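Local atomic coordinates of cell division GTPase FtsZ, diverged (Clostridium botulinum C, PDB entry 3V3T), a protein that belongs to the tubulin/FtsZ superfamily as a diverged FtsZ relative with a TubZ-like C-terminal domain, and is probably a filament-forming cytoskeletal protein. Residues F183-N188 and S277-V282; L216-K221 and V226-S231; A238-N243 and S263-P268. The protein carries 1 engineered substitution. All coordinates share one frame; numbering follows the deposited sequence.

Contact 1: residues F183-N188 and S277-V282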
loop_
_atom_site.group_PDB
_atom_site.type_symbol
_atom_site.label_atom_id
_atom_site.label_comp_id
_atom_site.label_asym_id
_atom_site.label_seq_id
_atom_site.Cartn_x
_atom_site.Cartn_y
_atom_site.Cartn_z
ATOM N N PHE A 183 -6.790 3.240 5.005
ATOM C CA PHE A 183 -6.797 3.867 3.697
ATOM C C PHE A 183 -8.112 4.586 3.419
ATOM O O PHE A 183 -8.130 5.716 2.938
ATOM C CB PHE A 183 -6.524 2.836 2.606
ATOM C CG PHE A 183 -6.319 3.445 1.272
ATOM C CD1 PHE A 183 -5.082 3.968 0.925
ATOM C CD2 PHE A 183 -7.355 3.501 0.354
ATOM C CE1 PHE A 183 -4.885 4.537 -0.337
ATOM C CE2 PHE A 183 -7.161 4.062 -0.893
ATOM C CZ PHE A 183 -5.916 4.581 -1.233
ATOM N N ASN A 184 -9.218 3.924 3.718
ATOM C CA ASN A 184 -10.515 4.544 3.546
ATOM C C ASN A 184 -10.707 5.762 4.466
ATOM O O ASN A 184 -11.289 6.772 4.059
ATOM C CB ASN A 184 -11.632 3.513 3.728
ATOM C CG ASN A 184 -12.983 4.059 3.352
ATOM O OD1 ASN A 184 -13.232 4.397 2.190
ATOM N ND2 ASN A 184 -13.871 4.156 4.333
ATOM N N ASP A 185 -10.206 5.679 5.698
ATOM C CA ASP A 185 -10.254 6.833 6.603
ATOM C C ASP A 185 -9.451 7.981 6.014
ATOM O O ASP A 185 -9.879 9.131 6.043
ATOM C CB ASP A 185 -9.701 6.480 7.981
ATOM C CG ASP A 185 -10.650 5.621 8.781
ATOM O OD1 ASP A 185 -11.834 5.508 8.389
ATOM O OD2 ASP A 185 -10.208 5.059 9.799
ATOM N N PHE A 186 -8.285 7.649 5.467
ATOM C CA PHE A 186 -7.444 8.618 4.778
ATOM C C PHE A 186 -8.228 9.340 3.665
ATOM O O PHE A 186 -8.307 10.567 3.644
ATOM C CB PHE A 186 -6.180 7.902 4.279
ATOM C CG PHE A 186 -5.454 8.609 3.186
ATOM C CD1 PHE A 186 -5.316 9.977 3.195
ATOM C CD2 PHE A 186 -4.879 7.883 2.151
ATOM C CE1 PHE A 186 -4.634 10.611 2.181
ATOM C CE2 PHE A 186 -4.191 8.512 1.145
ATOM C CZ PHE A 186 -4.068 9.878 1.157
ATOM N N MET A 187 -8.859 8.578 2.780
ATOM C CA MET A 187 -9.701 9.165 1.739
ATOM C C MET A 187 -10.899 9.966 2.268
ATOM O O MET A 187 -11.450 10.794 1.551
ATOM C CB MET A 187 -10.199 8.071 0.795
ATOM C CG MET A 187 -9.090 7.335 0.069
ATOM S SD MET A 187 -8.188 8.433 -1.051
ATOM C CE MET A 187 -7.009 9.201 0.041
ATOM N N ASN A 188 -11.322 9.721 3.504
ATOM C CA ASN A 188 -12.473 10.460 4.045
ATOM C C ASN A 188 -12.144 11.772 4.771
ATOM O O ASN A 188 -13.031 12.372 5.375
ATOM C CB ASN A 188 -13.296 9.582 4.992
ATOM C CG ASN A 188 -14.091 8.522 4.269
ATOM O OD1 ASN A 188 -14.432 8.665 3.090
ATOM N ND2 ASN A 188 -14.412 7.450 4.982
ATOM N N SER A 277 -15.057 14.660 12.711
ATOM C CA SER A 277 -15.872 14.388 13.888
ATOM C C SER A 277 -15.552 13.037 14.510
ATOM O O SER A 277 -16.012 12.737 15.612
ATOM C CB SER A 277 -17.354 14.446 13.511
ATOM O OG SER A 277 -17.605 13.686 12.335
ATOM N N LYS A 278 -14.744 12.237 13.817
ATOM C CA LYS A 278 -14.620 10.816 14.142
ATOM C C LYS A 278 -13.258 10.340 14.671
ATOM O O LYS A 278 -13.177 9.770 15.759
ATOM C CB LYS A 278 -15.050 9.965 12.939
ATOM C CG LYS A 278 -16.512 10.156 12.557
ATOM C CD LYS A 278 -16.862 9.452 11.250
ATOM C CE LYS A 278 -18.330 9.675 10.887
ATOM N NZ LYS A 278 -18.718 9.017 9.606
ATOM N N LYS A 279 -12.196 10.551 13.902
ATOM C CA LYS A 279 -10.907 9.949 14.233
ATOM C C LYS A 279 -9.748 10.931 14.230
ATOM O O LYS A 279 -9.878 12.064 13.778
ATOM C CB LYS A 279 -10.609 8.780 13.284
ATOM C CG LYS A 279 -11.530 7.590 13.505
ATOM C CD LYS A 279 -11.163 6.406 12.644
ATOM C CE LYS A 279 -12.018 5.203 12.989
ATOM N NZ LYS A 279 -11.726 4.048 12.097
ATOM N N ASN A 280 -8.611 10.488 14.756
ATOM C CA ASN A 280 -7.389 11.276 14.687
ATOM C C ASN A 280 -6.399 10.573 13.795
ATOM O O ASN A 280 -5.918 9.477 14.107
ATOM C CB ASN A 280 -6.790 11.495 16.068
ATOM C CG ASN A 280 -7.730 12.209 16.988
ATOM O OD1 ASN A 280 -7.988 13.405 16.826
ATOM N ND2 ASN A 280 -8.265 11.479 17.963
ATOM N N ILE A 281 -6.100 11.198 12.670
ATOM C CA ILE A 281 -5.342 10.512 11.653
ATOM C C ILE A 281 -4.222 11.379 11.095
ATOM O O ILE A 281 -4.405 12.567 10.831
ATOM C CB ILE A 281 -6.285 9.970 10.549
ATOM C CG1 ILE A 281 -5.488 9.389 9.376
ATOM C CG2 ILE A 281 -7.220 11.040 10.074
ATOM C CD1 ILE A 281 -6.360 8.631 8.375
ATOM N N VAL A 282 -3.048 10.773 10.966
ATOM C CA VAL A 282 -1.908 11.396 10.324
ATOM C C VAL A 282 -1.516 10.573 9.103
ATOM O O VAL A 282 -1.346 9.352 9.177
ATOM C CB VAL A 282 -0.681 11.443 11.265
ATOM C CG1 VAL A 282 0.495 12.156 10.582
ATOM C CG2 VAL A 282 -1.037 12.101 12.593
#
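Asp185 and Lys279 meet in a salt bridge, the one polar bond between helix and loop, Lys279 NZ donating to Asp185 OD2 at 2.9 Å. The ammonium comes in on the syn side of the carboxylate, 17° out of its plane. The two side chains cross at about a right angle, and Lys279 CD also comes to 3.3 Å from Asp185 OD2. Extended beyond CG, the lysine chain spans the distance from its exposed position to the helix. Beside the charged pair the contact turns apolar. Ile281 CD1 sits against the helix backbone, 3.6 Å from Phe186 N, and is flanked by Asp185 CB at 4.0 Å and Phe186 CB at 4.2 Å from that same methyl, Ile281 CD1. With CG1 anti to the backbone N (chi1 173°) and the chain extended beyond it, the isoleucine presents a single methyl to the helix. The helix concerned, 172-187, probably corresponds to the core helix that joins the two domains in the tubulin/FtsZ fold, and here its last turn leans on a strand of the C-terminal domain. The Phe186 ring heads away from Ile281, and the side chain packs on Leu206 and Leu207 of helix 200-208 and Ile215 of strand 211-217. Further out, backbone hydrogen bonds pair Val282 with Leu216 of strand 211-217 and Ile281 with Ser251 of strand 247-252. Glu217, also of strand 211-217, forms a long, weak ion pair with Lys279.

Contact 2: residues L216-K221 and V226-S231; sequences LEFDDK and VALAKS
Phe218 and Leu228 form the tight half of this contact. Leu228 lies over one face of the phenyl ring in a CH-pi contact, its CG 4.3 Å from the ring centroid and displaced toward the rim, while Leu228 CD2 comes to 3.5 Å from Phe218 CD2. The phenylalanine carries CG between its backbone N and carbonyl carbon (chi1 65°), which swings the ring in beside the helix. Ala227 fills in next to it, with its CB 4.0 Å from Phe218 CB, and the short methyl lets the chain at Phe218 run close to the helix backbone. Leu216 extends the apolar patch at the other end, touching Leu228 and reaching on to Val265 of helix 258-265. One direct hydrogen bond crosses here: Ser231 OG donates to Glu217 O at 3.1 Å. The hydroxyl stands well above the carbonyl plane, 56° out of it, and so does not use a lone pair direction; it also rests against Leu216 CB. The serine thus borders both the apolar patch and the strand backbone. Packing relaxes toward Asp219, where a water mediates instead. It accepts from Asp219 N at 3.0 Å and donates to Ala227 O at 3.2 Å, giving that carbonyl a second partner besides the helical bond from Ser231 N. Asp219 itself is modelled in two conformers, and beyond it Asp220 and Lys221 are exposed, the lysine poorly ordered. The Glu217 side chain sets off away from the helix and packs on Ile281. The whole is a strand-loop-helix (beta-alpha) unit, in which the chain leaves strand 211-217 and turns back, so that helix 224-233 packs on the sheet of the TubZ-like C-terminal domain.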
loop_
_atom_site.group_PDB
_atom_site.type_symbol
_atom_site.label_atom_id
_atom_site.label_comp_id
_atom_site.label_asym_id
_atom_site.label_seq_id
_atom_site.Cartn_x
_atom_site.Cartn_y
_atom_site.Cartn_z
ATOM N N LEU A 216 -1.391 6.758 10.090
ATOM C CA LEU A 216 -1.488 6.476 11.526
ATOM C C LEU A 216 -2.783 6.990 12.122
ATOM O O LEU A 216 -3.208 8.099 11.824
ATOM C CB LEU A 216 -0.340 7.134 12.288
ATOM C CG LEU A 216 1.081 6.766 11.842
ATOM C CD1 LEU A 216 2.099 7.719 12.476
ATOM C CD2 LEU A 216 1.393 5.320 12.199
ATOM N N GLU A 217 -3.402 6.190 12.981
ATOM C CA GLU A 217 -4.479 6.690 13.816
ATOM C C GLU A 217 -4.123 6.564 15.304
ATOM O O GLU A 217 -3.517 5.583 15.735
ATOM C CB GLU A 217 -5.807 6.019 13.460
ATOM C CG GLU A 217 -6.339 6.473 12.097
ATOM C CD GLU A 217 -7.645 5.816 11.704
ATOM O OE1 GLU A 217 -8.206 5.054 12.510
ATOM O OE2 GLU A 217 -8.122 6.062 10.577
ATOM N N PHE A 218 -4.485 7.576 16.082
ATOM C CA PHE A 218 -4.096 7.616 17.480
ATOM C C PHE A 218 -5.229 8.007 18.409
ATOM O O PHE A 218 -6.220 8.610 17.986
ATOM C CB PHE A 218 -2.896 8.538 17.692
ATOM C CG PHE A 218 -3.171 9.983 17.396
ATOM C CD1 PHE A 218 -3.488 10.866 18.418
ATOM C CD2 PHE A 218 -3.077 10.469 16.095
ATOM C CE1 PHE A 218 -3.730 12.213 18.151
ATOM C CE2 PHE A 218 -3.309 11.802 15.814
ATOM C CZ PHE A 218 -3.637 12.682 16.848
ATOM N N ASP A 219 -5.046 7.658 19.682
ATOM C CA ASP A 219 -6.055 7.845 20.713
ATOM C C ASP A 219 -6.281 9.313 21.057
ATOM O O ASP A 219 -5.327 10.051 21.304
ATOM C CB ASP A 219 -5.637 7.086 21.973
ATOM C CG ASP A 219 -6.708 7.090 23.036
ATOM O OD1 ASP A 219 -7.677 7.865 22.905
ATOM O OD2 ASP A 219 -6.575 6.317 24.007
ATOM N N ASP A 220 -7.547 9.717 21.087
ATOM C CA ASP A 220 -7.917 11.078 21.453
ATOM C C ASP A 220 -7.576 11.346 22.915
ATOM O O ASP A 220 -7.554 12.495 23.357
ATOM C CB ASP A 220 -9.415 11.309 21.223
ATOM C CG ASP A 220 -10.286 10.399 22.078
ATOM O OD1 ASP A 220 -9.954 9.202 22.204
ATOM O OD2 ASP A 220 -11.300 10.879 22.628
ATOM N N LYS A 221 -7.298 10.277 23.658
ATOM C CA LYS A 221 -7.110 10.361 25.108
ATOM C C LYS A 221 -5.759 10.896 25.595
ATOM O O LYS A 221 -5.652 12.059 25.989
ATOM C CB LYS A 221 -7.382 8.999 25.754
ATOM C CG LYS A 221 -8.811 8.511 25.588
ATOM C CD LYS A 221 -9.047 7.238 26.383
ATOM C CE LYS A 221 -10.535 6.976 26.573
ATOM N NZ LYS A 221 -10.793 6.026 27.694
ATOM N N VAL A 226 2.743 10.467 23.210
ATOM C CA VAL A 226 2.632 9.083 23.657
ATOM C C VAL A 226 1.691 8.281 22.761
ATOM O O VAL A 226 1.990 7.151 22.388
ATOM C CB VAL A 226 2.169 8.983 25.148
ATOM C CG1 VAL A 226 2.030 7.528 25.585
ATOM C CG2 VAL A 226 3.135 9.723 26.048
ATOM N N ALA A 227 0.555 8.869 22.412
ATOM C CA ALA A 227 -0.421 8.183 21.571
ATOM C C ALA A 227 0.150 7.856 20.188
ATOM O O ALA A 227 -0.132 6.804 19.630
ATOM C CB ALA A 227 -1.680 9.005 21.437
ATOM N N LEU A 228 0.946 8.760 19.637
ATOM C CA LEU A 228 1.493 8.552 18.296
ATOM C C LEU A 228 2.625 7.539 18.333
ATOM O O LEU A 228 2.833 6.772 17.384
ATOM C CB LEU A 228 1.963 9.878 17.681
ATOM C CG LEU A 228 0.805 10.605 17.001
ATOM C CD1 LEU A 228 1.162 12.026 16.637
ATOM C CD2 LEU A 228 0.382 9.812 15.772
ATOM N N ALA A 229 3.347 7.529 19.445
ATOM C CA ALA A 229 4.410 6.560 19.631
ATOM C C ALA A 229 3.832 5.146 19.684
ATOM O O ALA A 229 4.361 4.234 19.059
ATOM C CB ALA A 229 5.200 6.882 20.889
ATOM N N LYS A 230 2.744 4.971 20.426
ATOM C CA LYS A 230 2.026 3.701 20.454
ATOM C C LYS A 230 1.580 3.342 19.036
ATOM O O LYS A 230 1.779 2.221 18.561
ATOM C CB LYS A 230 0.810 3.831 21.378
ATOM C CG LYS A 230 -0.051 2.591 21.507
ATOM C CD LYS A 230 -1.094 2.782 22.602
ATOM C CE LYS A 230 -2.130 1.675 22.577
ATOM N NZ LYS A 230 -1.523 0.338 22.823
ATOM N N SER A 231 0.994 4.320 18.354
ATOM C CA SER A 231 0.517 4.124 17.000
ATOM C C SER A 231 1.624 3.642 16.045
ATOM O O SER A 231 1.424 2.692 15.277
ATOM C CB SER A 231 -0.137 5.408 16.494
ATOM O OG SER A 231 -0.534 5.255 15.149
HETATM O O HOH W 1 -3.035 5.512 19.923
#

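Contact 3: residues A238-N243 and S263-P268; sequences AEYTTN and SIVGYP
Tyr240 OH donates to Val265 O over 2.6 Å, the shortest polar bond between these segments. The phenol approaches in the carbonyl plane and on a lone pair, with a C=O...donor angle of 132°, and the accepting oxygen lies at the edge of the tyrosine ring, near its plane. Val265 closes in on the same hydroxyl with a methyl, CG1 standing 3.4 Å from Tyr240 OH. A chi1 of 61° tucks the Tyr240 ring over its own backbone and directs the hydroxyl to the helix end; the side chain also packs on Leu232 of helix 224-233. Val265 is the last residue of its helix, and its CB points away from the loop, the side chain reaching Ala284 of strand 281-287.

A second bond follows immediately after the helix. Tyr267 N donates to Asn243 O at 2.8 Å in a nearly straight arrangement, 165° at the hydrogen, although the donor is tilted out of the carbonyl plane. A CA-H...O contact joins it, Gly266 CA lying 3.3 Å from Asn243 O. One N-H and one CA-H thus meet this carbonyl, with the Tyr267 ring edge close by, its CD2 3.7 Å from Asn243 O. Gly266 leaves the helix with a positive phi, a conformation that suits glycine, which has no CB to meet the preceding carbonyl. Asn243 is exposed and poorly ordered, although its carbonyl is bonded. The loop is therefore tied to the helix end by one side-chain and one main-chain donor, both to backbone carbonyls, so that the phenol supplies a donor for Val265 O where the helix has stopped.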
loop_
_atom_site.group_PDB
_atom_site.type_symbol
_atom_site.label_atom_id
_atom_site.label_comp_id
_atom_site.label_asym_id
_atom_site.label_seq_id
_atom_site.Cartn_x
_atom_site.Cartn_y
_atom_site.Cartn_z
ATOM N N ALA A 238 5.450 -1.156 7.427
ATOM C CA ALA A 238 6.839 -1.486 7.689
ATOM C C ALA A 238 7.541 -0.319 8.373
ATOM O O ALA A 238 7.409 0.831 7.964
ATOM C CB ALA A 238 7.542 -1.830 6.403
ATOM N N GLU A 239 8.311 -0.627 9.404
ATOM C CA GLU A 239 9.009 0.405 10.145
ATOM C C GLU A 239 9.961 1.252 9.290
ATOM O O GLU A 239 10.737 0.723 8.497
ATOM C CB GLU A 239 9.785 -0.229 11.296
ATOM C CG GLU A 239 10.635 0.765 12.068
ATOM C CD GLU A 239 11.364 0.111 13.222
ATOM O OE1 GLU A 239 11.366 -1.135 13.291
ATOM O OE2 GLU A 239 11.933 0.838 14.060
ATOM N N TYR A 240 9.936 2.567 9.496
ATOM C CA TYR A 240 10.890 3.452 8.833
ATOM C C TYR A 240 11.816 4.111 9.848
ATOM O O TYR A 240 11.404 4.421 10.964
ATOM C CB TYR A 240 10.170 4.506 7.975
ATOM C CG TYR A 240 9.242 5.445 8.721
ATOM C CD1 TYR A 240 9.703 6.667 9.209
ATOM C CD2 TYR A 240 7.895 5.127 8.907
ATOM C CE1 TYR A 240 8.857 7.543 9.868
ATOM C CE2 TYR A 240 7.036 5.994 9.573
ATOM C CZ TYR A 240 7.520 7.199 10.045
ATOM O OH TYR A 240 6.670 8.069 10.701
ATOM N N THR A 241 13.070 4.326 9.456
ATOM C CA THR A 241 14.088 4.818 10.389
ATOM C C THR A 241 14.469 6.274 10.160
ATOM O O THR A 241 15.202 6.857 10.960
ATOM C CB THR A 241 15.368 3.951 10.356
ATOM O OG1 THR A 241 15.703 3.640 8.995
ATOM C CG2 THR A 241 15.163 2.650 11.133
ATOM N N THR A 242 13.982 6.862 9.071
ATOM C CA THR A 242 14.273 8.264 8.797
ATOM C C THR A 242 13.336 9.166 9.592
ATOM O O THR A 242 12.416 8.684 10.251
ATOM C CB THR A 242 14.158 8.589 7.298
ATOM O OG1 THR A 242 12.888 8.142 6.814
ATOM C CG2 THR A 242 15.250 7.894 6.526
ATOM N N ASN A 243 13.578 10.470 9.521
ATOM C CA ASN A 243 12.819 11.457 10.286
ATOM C C ASN A 243 12.212 12.589 9.461
ATOM O O ASN A 243 11.799 13.618 10.009
ATOM C CB ASN A 243 13.692 12.060 11.388
ATOM C CG ASN A 243 13.512 11.354 12.715
ATOM O OD1 ASN A 243 12.785 11.832 13.592
ATOM N ND2 ASN A 243 14.163 10.199 12.867
ATOM N N SER A 263 7.219 15.893 15.600
ATOM C CA SER A 263 8.288 15.435 16.466
ATOM C C SER A 263 8.348 13.908 16.499
ATOM O O SER A 263 9.430 13.308 16.524
ATOM C CB SER A 263 8.101 16.003 17.873
ATOM O OG SER A 263 9.054 15.462 18.766
ATOM N N ILE A 264 7.187 13.272 16.490
ATOM C CA ILE A 264 7.160 11.820 16.576
ATOM C C ILE A 264 7.152 11.160 15.199
ATOM O O ILE A 264 7.769 10.116 14.998
ATOM C CB ILE A 264 5.953 11.325 17.380
ATOM C CG1 ILE A 264 5.997 11.877 18.807
ATOM C CG2 ILE A 264 5.950 9.810 17.443
ATOM C CD1 ILE A 264 7.050 11.221 19.649
ATOM N N VAL A 265 6.460 11.770 14.245
ATOM C CA VAL A 265 6.205 11.097 12.975
ATOM C C VAL A 265 7.251 11.376 11.899
ATOM O O VAL A 265 7.544 10.517 11.077
ATOM C CB VAL A 265 4.814 11.440 12.419
ATOM C CG1 VAL A 265 4.618 10.784 11.050
ATOM C CG2 VAL A 265 3.747 10.958 13.380
ATOM N N GLY A 266 7.801 12.579 11.902
ATOM C CA GLY A 266 8.687 13.002 10.835
ATOM C C GLY A 266 8.407 14.450 10.485
ATOM O O GLY A 266 7.289 14.935 10.658
ATOM N N TYR A 267 9.429 15.154 10.017
ATOM C CA TYR A 267 9.284 16.565 9.684
ATOM C C TYR A 267 8.975 16.732 8.192
ATOM O O TYR A 267 9.778 16.363 7.338
ATOM C CB TYR A 267 10.542 17.324 10.112
ATOM C CG TYR A 267 10.632 17.432 11.619
ATOM C CD1 TYR A 267 10.034 18.492 12.297
ATOM C CD2 TYR A 267 11.274 16.460 12.369
ATOM C CE1 TYR A 267 10.086 18.581 13.677
ATOM C CE2 TYR A 267 11.335 16.543 13.749
ATOM C CZ TYR A 267 10.740 17.604 14.397
ATOM O OH TYR A 267 10.794 17.686 15.771
ATOM N N PRO A 268 7.788 17.255 7.871
ATOM C CA PRO A 268 7.386 17.403 6.464
ATOM C C PRO A 268 7.849 18.748 5.918
ATOM O O PRO A 268 8.191 19.621 6.706
ATOM C CB PRO A 268 5.866 17.379 6.549
ATOM C CG PRO A 268 5.591 18.076 7.876
ATOM C CD PRO A 268 6.739 17.708 8.797
#

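Overall arrangement
From the N terminus, the chain first reaches contact 1 at the end of helix 172-187, but that loop closes only when strand 281-287 begins. Nested within it are the other two, in series: contact 2 closes quickly, joining strand 211-217 to helix 224-233, and contact 3 then ties the loop before strand 247-252 to the end of helix 258-265. Contacts 1 and 2 share a sheet, since strands 211-217 and 281-287 are antiparallel neighbours. Contacts 2 and 3 meet through Leu216 and Leu228 against Val265 and Ile264. Contacts 1 and 3 do not touch; their centres are about 19 Å apart.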